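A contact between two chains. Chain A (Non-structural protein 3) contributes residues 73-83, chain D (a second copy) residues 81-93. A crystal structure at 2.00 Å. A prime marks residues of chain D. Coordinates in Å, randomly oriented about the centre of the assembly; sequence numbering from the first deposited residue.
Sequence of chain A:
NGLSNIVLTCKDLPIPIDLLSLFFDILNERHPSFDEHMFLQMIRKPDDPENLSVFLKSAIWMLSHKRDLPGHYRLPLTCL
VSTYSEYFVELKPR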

# COMPACT_ATOMS: atom_id res chain seq x y z
N TYR A 73 -14.09 6.84 -5.79
CA TYR A 73 -12.76 6.35 -6.13
C TYR A 73 -12.10 5.68 -4.93
O TYR A 73 -11.14 4.95 -5.10
CB TYR A 73 -11.87 7.49 -6.66
CG TYR A 73 -12.12 7.90 -8.12
CD1 TYR A 73 -13.26 7.45 -8.83
CD2 TYR A 73 -11.23 8.74 -8.77
CE1 TYR A 73 -13.47 7.82 -10.15
CE2 TYR A 73 -11.45 9.12 -10.09
CZ TYR A 73 -12.56 8.66 -10.76
OH TYR A 73 -12.74 9.05 -12.06
N ARG A 74 -12.64 5.89 -3.71
CA ARG A 74 -11.91 5.43 -2.53
C ARG A 74 -11.75 3.91 -2.44
O ARG A 74 -10.67 3.42 -2.10
CB ARG A 74 -12.47 6.00 -1.20
CG ARG A 74 -12.47 7.54 -1.10
CD ARG A 74 -12.67 7.99 0.34
NE ARG A 74 -11.45 7.73 1.11
CZ ARG A 74 -10.35 8.46 1.06
NH1 ARG A 74 -10.31 9.58 0.35
NH2 ARG A 74 -9.28 8.11 1.78
N LEU A 75 -12.83 3.20 -2.73
CA LEU A 75 -12.83 1.74 -2.59
C LEU A 75 -11.94 1.06 -3.66
O LEU A 75 -11.10 0.22 -3.32
CB LEU A 75 -14.26 1.18 -2.59
CG LEU A 75 -14.44 -0.34 -2.48
CD1 LEU A 75 -13.66 -0.90 -1.28
CD2 LEU A 75 -15.91 -0.72 -2.37
N PRO A 76 -12.13 1.43 -4.94
CA PRO A 76 -11.23 0.86 -5.95
C PRO A 76 -9.75 1.22 -5.76
O PRO A 76 -8.89 0.37 -6.01
CB PRO A 76 -11.75 1.40 -7.28
CG PRO A 76 -12.84 2.41 -6.95
CD PRO A 76 -13.21 2.26 -5.52
N LEU A 77 -9.45 2.43 -5.31
CA LEU A 77 -8.07 2.83 -5.17
C LEU A 77 -7.43 2.08 -4.00
O LEU A 77 -6.29 1.65 -4.07
CB LEU A 77 -7.95 4.35 -5.01
CG LEU A 77 -6.55 4.95 -4.90
CD1 LEU A 77 -5.65 4.49 -6.07
CD2 LEU A 77 -6.66 6.48 -4.85
N THR A 78 -8.20 1.91 -2.92
CA THR A 78 -7.73 1.15 -1.80
C THR A 78 -7.52 -0.31 -2.21
O THR A 78 -6.55 -0.95 -1.77
CB THR A 78 -8.75 1.23 -0.63
OG1 THR A 78 -8.82 2.59 -0.18
CG2 THR A 78 -8.35 0.34 0.51
N CYS A 79 -8.42 -0.83 -3.04
CA CYS A 79 -8.26 -2.18 -3.59
C CYS A 79 -6.91 -2.31 -4.30
O CYS A 79 -6.18 -3.28 -4.07
CB CYS A 79 -9.39 -2.55 -4.59
SG CYS A 79 -9.37 -4.32 -5.07
N LEU A 80 -6.59 -1.34 -5.16
CA LEU A 80 -5.32 -1.34 -5.90
C LEU A 80 -4.12 -1.34 -4.93
O LEU A 80 -3.16 -2.14 -5.10
CB LEU A 80 -5.27 -0.11 -6.82
CG LEU A 80 -6.29 -0.07 -7.96
CD1 LEU A 80 -6.15 1.24 -8.79
CD2 LEU A 80 -6.14 -1.33 -8.84
N VAL A 81 -4.18 -0.50 -3.90
CA VAL A 81 -3.11 -0.46 -2.92
C VAL A 81 -2.95 -1.84 -2.27
O VAL A 81 -1.84 -2.39 -2.17
CB VAL A 81 -3.30 0.64 -1.84
CG1 VAL A 81 -2.28 0.43 -0.69
CG2 VAL A 81 -3.05 1.95 -2.42
N SER A 82 -4.08 -2.38 -1.82
CA SER A 82 -4.12 -3.61 -1.08
C SER A 82 -3.59 -4.76 -1.94
O SER A 82 -2.74 -5.56 -1.47
CB SER A 82 -5.55 -3.83 -0.56
OG SER A 82 -5.74 -5.15 -0.16
N THR A 83 -4.04 -4.82 -3.20
CA THR A 83 -3.62 -5.89 -4.10
C THR A 83 -2.18 -5.78 -4.63
O THR A 83 -1.49 -6.80 -4.70
CB THR A 83 -4.61 -6.12 -5.32
OG1 THR A 83 -4.54 -5.02 -6.21
CG2 THR A 83 -5.98 -6.18 -4.87
N VAL D 81 0.49 -4.69 5.62
CA VAL D 81 0.25 -3.60 4.64
C VAL D 81 -1.11 -3.70 3.91
O VAL D 81 -1.85 -2.75 3.89
CB VAL D 81 1.41 -3.45 3.62
CG1 VAL D 81 1.07 -2.48 2.52
CG2 VAL D 81 2.69 -3.05 4.36
N SER D 82 -1.44 -4.88 3.41
CA SER D 82 -2.65 -5.11 2.62
C SER D 82 -3.90 -4.97 3.51
O SER D 82 -4.89 -4.39 3.10
CB SER D 82 -2.57 -6.52 2.04
OG SER D 82 -3.60 -6.80 1.12
N THR D 83 -3.82 -5.50 4.73
CA THR D 83 -4.91 -5.42 5.72
C THR D 83 -5.18 -3.96 6.15
O THR D 83 -6.29 -3.47 6.03
CB THR D 83 -4.59 -6.29 6.94
OG1 THR D 83 -4.54 -7.65 6.52
CG2 THR D 83 -5.65 -6.15 8.04
N TYR D 84 -4.14 -3.28 6.67
CA TYR D 84 -4.32 -1.95 7.20
C TYR D 84 -4.62 -0.88 6.14
O TYR D 84 -5.31 0.12 6.43
CB TYR D 84 -3.13 -1.59 8.14
CG TYR D 84 -3.35 -2.32 9.45
CD1 TYR D 84 -2.80 -3.59 9.67
CD2 TYR D 84 -4.19 -1.79 10.43
CE1 TYR D 84 -3.05 -4.30 10.87
CE2 TYR D 84 -4.46 -2.50 11.63
CZ TYR D 84 -3.89 -3.74 11.83
OH TYR D 84 -4.14 -4.41 12.98
N SER D 85 -4.15 -1.08 4.91
CA SER D 85 -4.51 -0.15 3.85
C SER D 85 -6.03 -0.07 3.61
O SER D 85 -6.54 0.96 3.21
CB SER D 85 -3.70 -0.43 2.56
OG SER D 85 -4.38 -1.47 1.86
N GLU D 86 -6.76 -1.14 3.92
CA GLU D 86 -8.23 -1.17 3.76
C GLU D 86 -8.99 -0.08 4.53
O GLU D 86 -10.05 0.36 4.13
CB GLU D 86 -8.81 -2.53 4.19
CG GLU D 86 -8.44 -3.76 3.33
CD GLU D 86 -9.15 -5.09 3.78
OE1 GLU D 86 -10.36 -5.07 4.11
OE2 GLU D 86 -8.48 -6.14 3.82
N TYR D 87 -8.42 0.37 5.66
CA TYR D 87 -9.08 1.42 6.47
C TYR D 87 -9.20 2.75 5.73
O TYR D 87 -9.98 3.60 6.17
CB TYR D 87 -8.31 1.62 7.80
CG TYR D 87 -8.55 0.48 8.75
CD1 TYR D 87 -9.69 0.45 9.56
CD2 TYR D 87 -7.66 -0.60 8.81
CE1 TYR D 87 -9.93 -0.64 10.44
CE2 TYR D 87 -7.90 -1.69 9.67
CZ TYR D 87 -9.01 -1.69 10.48
OH TYR D 87 -9.22 -2.78 11.32
N PHE D 88 -8.45 2.92 4.63
CA PHE D 88 -8.58 4.16 3.84
C PHE D 88 -9.94 4.31 3.15
O PHE D 88 -10.30 5.41 2.73
CB PHE D 88 -7.48 4.34 2.77
CG PHE D 88 -6.17 4.87 3.31
CD1 PHE D 88 -6.13 6.07 4.02
CD2 PHE D 88 -4.99 4.19 3.09
CE1 PHE D 88 -4.94 6.57 4.51
CE2 PHE D 88 -3.77 4.70 3.60
CZ PHE D 88 -3.75 5.89 4.30
N VAL D 89 -10.71 3.23 3.00
CA VAL D 89 -12.01 3.40 2.32
C VAL D 89 -12.84 4.44 3.07
O VAL D 89 -13.34 5.39 2.46
CB VAL D 89 -12.81 2.09 2.14
CG1 VAL D 89 -14.14 2.37 1.42
CG2 VAL D 89 -11.97 1.04 1.37
N GLU D 90 -12.96 4.30 4.39
CA GLU D 90 -13.74 5.27 5.19
C GLU D 90 -12.90 6.37 5.82
O GLU D 90 -13.42 7.42 6.15
CB GLU D 90 -14.56 4.59 6.30
CG GLU D 90 -15.26 3.28 5.95
CD GLU D 90 -16.46 3.43 5.05
OE1 GLU D 90 -16.62 4.52 4.44
OE2 GLU D 90 -17.25 2.46 4.96
N LEU D 91 -11.62 6.14 6.04
CA LEU D 91 -10.77 7.12 6.70
C LEU D 91 -10.21 8.15 5.70
O LEU D 91 -9.23 7.89 5.00
CB LEU D 91 -9.66 6.39 7.48
CG LEU D 91 -8.75 7.11 8.44
CD1 LEU D 91 -9.51 7.55 9.71
CD2 LEU D 91 -7.59 6.16 8.78
N LYS D 92 -10.86 9.31 5.63
CA LYS D 92 -10.61 10.35 4.61
C LYS D 92 -9.88 11.55 5.21
O LYS D 92 -10.03 11.80 6.40
CB LYS D 92 -11.95 10.93 4.11
CG LYS D 92 -12.99 9.95 3.62
CD LYS D 92 -14.16 10.73 3.11
CE LYS D 92 -15.40 9.88 2.95
NZ LYS D 92 -16.62 10.76 2.77
N PRO D 93 -9.16 12.35 4.38
CA PRO D 93 -8.60 13.60 4.93
C PRO D 93 -9.70 14.55 5.45
O PRO D 93 -10.75 14.70 4.80
CB PRO D 93 -7.89 14.25 3.74
CG PRO D 93 -7.84 13.24 2.66
CD PRO D 93 -8.85 12.16 2.96

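Two copies of the same chain meet here along nearly antiparallel helices. The axis of helix 74-83 approaches that of helix 81-85 of chain D to 8.3 Å, with 166° between their N-to-C directions, so the register runs in opposite senses: Leu75 lies beside Val89′, Thr78 beside Glu86′, and Ser82 beside its own counterpart Ser82′. The contacting residues, 74, 75, 78, 81 and 82, recur at helical spacing and so lie along one side of the helix. Pro76 and Cys79 point away from the partner.

Where the serines meet, the backbones come very close, CA of Ser82 to CA of Ser82′ being 4.3 Å. A serine suits such a place because its side chain is short and polar. Both residues adopt the t rotamer, and OG of Ser82 lies 3.0 Å from OG of Ser82′, a hydrogen bond between two chemically identical hydroxyls. Next to it, Ser85′ takes the p rotamer, which brings its OG within 3.2 Å of the Ser82′ O of the preceding turn. This hydrogen bond engages the hydroxyl within its own chain; the CA-to-CB bond points toward chain A, and CB of Ser85′ packs 3.6 Å from CG1 of Val81. The small side chain thus offers carbon to the valine while its polar end is occupied.

Thr78 also bonds within its own chain. With chi1 at -65° (m), its OG1 donates to Arg74 O at 2.8 Å, the usual way for a helical threonine to satisfy its hydroxyl one turn back. CG2 lies against chain D, 3.3 Å from Ser85′ O, 3.6 Å from Glu86′ CA and 3.8 Å from CG2 of Val89′, while OG1, though bonded to its own helix, also packs 3.7 Å from CB of Phe88′; both branches touch the neighbour.

Val89′, in the t rotamer, also places its CG2 3.7 Å from CD1 of Leu75. Leu75 has the t,p conformation common for leucine, and its CA-to-CB bond points sideways; Leu75 itself remains exposed, whereas Val89′ is covered much more by chain A.

The most extensive side-chain contact is that of Arg74, which loses 120 Å² to the other stretch. Its chain begins m,t and then bends at chi3 (73°, p) and chi4 (77°), turning the guanidinium towards the main-chain carbonyls where the regular helical bonding of chain D has given out. Arg74 NE and NH2 both donate to Phe88′ O, at 3.1 and 3.0 Å, a forked arrangement in which two N-H groups of one guanidinium edge share a single acceptor. NE also makes a weak bond to Val89′ O at 3.3 Å. Both oxygens lie near the guanidinium plane, where its N-H bonds point. Over one face sits CG of Lys92′, 3.7 Å from Arg74 NE; the flat, poorly hydrated face of a guanidinium accepts such a methylene readily. The lysine's extended chain leads its end away, keeping the two positive charges apart.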